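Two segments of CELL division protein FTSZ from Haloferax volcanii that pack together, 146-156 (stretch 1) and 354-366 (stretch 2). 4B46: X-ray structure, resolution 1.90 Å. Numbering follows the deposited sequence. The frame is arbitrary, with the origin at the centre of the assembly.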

# COMPACT_ATOMS: atom_id res chain seq x y z
N TYR A 146 -14.84 7.46 -12.13
CA TYR A 146 -13.73 7.09 -11.26
C TYR A 146 -13.87 5.66 -10.76
O TYR A 146 -12.89 4.94 -10.67
CB TYR A 146 -13.55 8.11 -10.13
CG TYR A 146 -13.57 9.50 -10.73
CD1 TYR A 146 -12.46 10.02 -11.40
CD2 TYR A 146 -14.73 10.27 -10.69
CE1 TYR A 146 -12.49 11.29 -11.99
CE2 TYR A 146 -14.77 11.54 -11.28
CZ TYR A 146 -13.65 12.04 -11.92
OH TYR A 146 -13.73 13.29 -12.48
N THR A 147 -15.10 5.26 -10.47
CA THR A 147 -15.37 3.88 -10.09
C THR A 147 -15.03 2.92 -11.24
O THR A 147 -14.40 1.87 -11.02
CB THR A 147 -16.85 3.70 -9.69
OG1 THR A 147 -17.17 4.68 -8.70
CG2 THR A 147 -17.10 2.32 -9.14
N LEU A 148 -15.45 3.28 -12.45
CA LEU A 148 -15.15 2.48 -13.64
C LEU A 148 -13.64 2.38 -13.90
O LEU A 148 -13.14 1.29 -14.19
CB LEU A 148 -15.86 3.05 -14.87
CG LEU A 148 -15.65 2.34 -16.22
CD1 LEU A 148 -16.00 0.86 -16.15
CD2 LEU A 148 -16.46 3.03 -17.34
N ASN A 149 -12.93 3.50 -13.83
CA ASN A 149 -11.48 3.47 -13.98
C ASN A 149 -10.84 2.52 -12.98
O ASN A 149 -9.93 1.77 -13.33
CB ASN A 149 -10.86 4.85 -13.82
CG ASN A 149 -11.07 5.73 -15.04
OD1 ASN A 149 -11.44 5.25 -16.11
ND2 ASN A 149 -10.83 7.02 -14.88
N ALA A 150 -11.33 2.55 -11.74
CA ALA A 150 -10.73 1.74 -10.69
C ALA A 150 -10.96 0.27 -10.95
O ALA A 150 -10.06 -0.56 -10.77
CB ALA A 150 -11.29 2.14 -9.33
N ALA A 151 -12.18 -0.05 -11.37
CA ALA A 151 -12.56 -1.41 -11.71
C ALA A 151 -11.64 -1.97 -12.80
O ALA A 151 -11.09 -3.06 -12.66
CB ALA A 151 -14.02 -1.44 -12.17
N ARG A 152 -11.47 -1.22 -13.89
CA ARG A 152 -10.58 -1.64 -14.97
C ARG A 152 -9.12 -1.71 -14.57
O ARG A 152 -8.41 -2.64 -14.93
CB ARG A 152 -10.73 -0.71 -16.17
CG ARG A 152 -12.06 -0.84 -16.84
CD ARG A 152 -12.14 0.10 -18.02
NE ARG A 152 -13.31 -0.15 -18.84
CZ ARG A 152 -13.96 0.80 -19.50
NH1 ARG A 152 -13.56 2.06 -19.42
NH2 ARG A 152 -15.01 0.49 -20.23
N SER A 153 -8.67 -0.72 -13.80
CA SER A 153 -7.29 -0.69 -13.33
C SER A 153 -7.00 -1.85 -12.37
O SER A 153 -5.96 -2.52 -12.47
CB SER A 153 -7.00 0.65 -12.64
OG SER A 153 -5.65 0.75 -12.20
N PHE A 154 -7.94 -2.09 -11.46
CA PHE A 154 -7.79 -3.19 -10.50
C PHE A 154 -7.58 -4.53 -11.20
O PHE A 154 -6.69 -5.29 -10.83
CB PHE A 154 -8.99 -3.28 -9.54
CG PHE A 154 -8.98 -4.53 -8.70
CD1 PHE A 154 -8.27 -4.57 -7.51
CD2 PHE A 154 -9.65 -5.67 -9.12
CE1 PHE A 154 -8.24 -5.74 -6.74
CE2 PHE A 154 -9.61 -6.84 -8.36
CZ PHE A 154 -8.90 -6.87 -7.17
N GLN A 155 -8.40 -4.81 -12.21
CA GLN A 155 -8.32 -6.08 -12.94
C GLN A 155 -6.91 -6.31 -13.47
O GLN A 155 -6.38 -7.42 -13.38
CB GLN A 155 -9.29 -6.10 -14.12
CG GLN A 155 -10.75 -5.93 -13.75
CD GLN A 155 -11.36 -7.19 -13.17
OE1 GLN A 155 -11.71 -7.24 -11.99
NE2 GLN A 155 -11.49 -8.22 -14.00
N THR A 156 -6.30 -5.26 -14.02
CA THR A 156 -4.99 -5.39 -14.65
C THR A 156 -3.89 -5.38 -13.60
O THR A 156 -2.97 -6.20 -13.64
CB THR A 156 -4.73 -4.26 -15.66
OG1 THR A 156 -5.83 -4.17 -16.55
CG2 THR A 156 -3.45 -4.53 -16.47
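Stretch 2 (354-366) RIKELQQVAIEAQ

Both segments are helical along their whole length. Stretch 1 belongs to a helix that begins before Tyr-146 and runs on past Thr-156, while the helix of stretch 2 is already under way at Arg-354. Regular i to i+4 backbone hydrogen bonds hold each of them, such as Phe-154 N to Ala-150 O at 2.7 Å in the first and Ala-362 N to Leu-358 O at 2.8 Å in the second. The helices cross almost at right angles, with a signed crossing angle of -100° and a closest approach of 8.2 Å between the axes. Contact is therefore concentrated around the crossing, and the two stretches together bury 597 Å².

The backbones come near each other at Ala-151 and Leu-358, whose CA atoms lie 4.5 Å apart; a second pair, Leu-148 CA and Val-361 CA, is separated by 6.4 Å. The small side chain of Ala-151 points toward stretch 2 and allows this approach. Ala-151 CB lies 3.3 Å from Leu-358 O, in contact with the backbone of the other helix, and also packs 3.9 Å from Leu-358 CD2, 3.8 Å from Val-361 CG1 and 4.1 Å from Ala-362 CB. The methyl of Ala-151 thus fits among three residues of stretch 2, one of them another alanine.

Toward the start of stretch 1, Leu-148 leaves its backbone sideways, but its t,p conformation carries the end of the side chain closer, placing CD1 3.9 Å from Val-361 CG1 and 3.6 Å from Ala-365 CB. Thr-147 points toward the partner helix, its CG2 lying 4.2 Å from Leu-358 CD2 and 3.9 Å from Glu-357 OE2. That glutamate is engaged within its own helix, where Arg-354 NH1 donates to Glu-357 OE1 at 3.0 Å in a salt bridge.

At the other end of the contact, Phe-154 meets Ile-355 and Leu-358. Ile-355 CD1 sits over one face of the phenylalanine ring, 4.1 Å from the centroid of the Phe-154 ring in a CH-pi contact, while Ile-355 CG2 approaches Phe-154 CE2 at 3.7 Å. Leu-358 reaches both Ala-151 and Phe-154 through its two methyls, since CD1 of Leu-358 lies 4.4 Å from Phe-154 CB. Nearby, Gln-155 OE1 rests 3.3 Å from Gln-359 CG; this oxygen is buried by the contact and has no polar partner in the model.

No direct hydrogen bond joins the stretches, but two waters bridge them. One lies 3.1 Å from Thr-147 OG1 and accepts from Arg-354 NH1 at 3.2 Å. The other accepts from Arg-152 NE at 3.1 Å and donates to Ala-362 O at 2.8 Å, linking the arginine to a backbone carbonyl near the end of stretch 2. Arg-152 also brings its NH2 to 3.6 Å from Ala-365 CB. Polar links thus supplement an interface made mainly by apolar packing.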

# COMPACT_ATOMS: atom_id res chain seq x y z
N ARG A 354 -16.45 -5.29 -2.02
CA ARG A 354 -15.93 -4.18 -2.81
C ARG A 354 -15.26 -4.67 -4.10
O ARG A 354 -15.42 -4.06 -5.15
CB ARG A 354 -14.94 -3.38 -1.96
CG ARG A 354 -14.19 -2.32 -2.72
CD ARG A 354 -15.13 -1.24 -3.28
NE ARG A 354 -14.52 0.08 -3.14
CZ ARG A 354 -14.79 1.13 -3.91
NH1 ARG A 354 -15.67 1.02 -4.91
NH2 ARG A 354 -14.18 2.29 -3.71
N ILE A 355 -14.52 -5.78 -4.01
CA ILE A 355 -13.89 -6.36 -5.19
C ILE A 355 -14.92 -6.95 -6.14
O ILE A 355 -14.84 -6.77 -7.36
CB ILE A 355 -12.82 -7.40 -4.80
CG1 ILE A 355 -11.74 -6.74 -3.95
CG2 ILE A 355 -12.22 -8.06 -6.05
CD1 ILE A 355 -11.23 -5.43 -4.54
N LYS A 356 -15.92 -7.63 -5.59
CA LYS A 356 -17.01 -8.17 -6.40
C LYS A 356 -17.79 -7.06 -7.12
O LYS A 356 -18.25 -7.26 -8.25
CB LYS A 356 -17.96 -9.03 -5.56
CG LYS A 356 -17.38 -10.38 -5.14
CD LYS A 356 -18.45 -11.33 -4.64
CE LYS A 356 -19.01 -10.89 -3.28
NZ LYS A 356 -20.07 -11.81 -2.78
N GLU A 357 -17.93 -5.90 -6.48
CA GLU A 357 -18.57 -4.75 -7.12
C GLU A 357 -17.78 -4.30 -8.36
O GLU A 357 -18.35 -4.10 -9.43
CB GLU A 357 -18.68 -3.56 -6.17
CG GLU A 357 -19.22 -2.31 -6.89
CD GLU A 357 -18.66 -1.02 -6.34
OE1 GLU A 357 -17.74 -1.08 -5.50
OE2 GLU A 357 -19.15 0.07 -6.74
N LEU A 358 -16.48 -4.10 -8.17
CA LEU A 358 -15.61 -3.63 -9.24
C LEU A 358 -15.60 -4.60 -10.41
O LEU A 358 -15.70 -4.19 -11.57
CB LEU A 358 -14.19 -3.41 -8.71
CG LEU A 358 -14.03 -2.26 -7.71
CD1 LEU A 358 -12.57 -2.14 -7.31
CD2 LEU A 358 -14.54 -0.96 -8.30
N GLN A 359 -15.49 -5.90 -10.12
CA GLN A 359 -15.58 -6.91 -11.17
C GLN A 359 -16.88 -6.78 -11.97
O GLN A 359 -16.87 -6.84 -13.20
CB GLN A 359 -15.40 -8.32 -10.59
CG GLN A 359 -14.02 -8.54 -9.98
CD GLN A 359 -13.87 -9.87 -9.25
OE1 GLN A 359 -14.85 -10.48 -8.82
NE2 GLN A 359 -12.62 -10.31 -9.09
N GLN A 360 -18.00 -6.59 -11.27
CA GLN A 360 -19.29 -6.43 -11.92
C GLN A 360 -19.32 -5.15 -12.77
O GLN A 360 -19.82 -5.15 -13.89
CB GLN A 360 -20.41 -6.40 -10.89
CG GLN A 360 -21.80 -6.45 -11.48
CD GLN A 360 -22.13 -7.80 -12.06
OE1 GLN A 360 -21.93 -8.83 -11.42
NE2 GLN A 360 -22.63 -7.82 -13.29
N VAL A 361 -18.79 -4.06 -12.21
CA VAL A 361 -18.68 -2.80 -12.94
C VAL A 361 -17.88 -2.96 -14.24
O VAL A 361 -18.32 -2.52 -15.30
CB VAL A 361 -18.03 -1.71 -12.06
CG1 VAL A 361 -17.61 -0.51 -12.91
CG2 VAL A 361 -18.98 -1.27 -10.96
N ALA A 362 -16.72 -3.60 -14.15
CA ALA A 362 -15.88 -3.82 -15.32
C ALA A 362 -16.56 -4.71 -16.36
O ALA A 362 -16.50 -4.44 -17.56
CB ALA A 362 -14.56 -4.42 -14.90
N ILE A 363 -17.21 -5.77 -15.89
CA ILE A 363 -17.90 -6.71 -16.76
C ILE A 363 -19.04 -6.06 -17.55
O ILE A 363 -19.17 -6.29 -18.76
CB ILE A 363 -18.44 -7.93 -15.96
CG1 ILE A 363 -17.30 -8.91 -15.68
CG2 ILE A 363 -19.56 -8.64 -16.72
CD1 ILE A 363 -17.75 -10.14 -14.90
N GLU A 364 -19.85 -5.26 -16.87
CA GLU A 364 -20.96 -4.57 -17.52
C GLU A 364 -20.48 -3.60 -18.59
O GLU A 364 -21.08 -3.49 -19.66
CB GLU A 364 -21.82 -3.83 -16.49
CG GLU A 364 -22.64 -4.74 -15.59
CD GLU A 364 -23.33 -3.99 -14.47
OE1 GLU A 364 -23.21 -2.74 -14.41
OE2 GLU A 364 -23.98 -4.65 -13.63
N ALA A 365 -19.37 -2.91 -18.32
CA ALA A 365 -18.84 -1.95 -19.27
C ALA A 365 -18.21 -2.62 -20.49
O ALA A 365 -18.06 -2.00 -21.54
CB ALA A 365 -17.84 -1.03 -18.61
N GLN A 366 -17.82 -3.88 -20.35
CA GLN A 366 -17.35 -4.66 -21.49
C GLN A 366 -18.52 -4.99 -22.40
O GLN A 366 -18.48 -4.71 -23.59
CB GLN A 366 -16.65 -5.95 -21.03
CG GLN A 366 -15.14 -5.83 -20.86
CD GLN A 366 -14.45 -7.19 -20.75
OE1 GLN A 366 -13.95 -7.55 -19.69
NE2 GLN A 366 -14.41 -7.93 -21.85
O HOH W 1 -16.17 3.99 -5.90
O HOH W 2 -14.43 -3.04 -18.74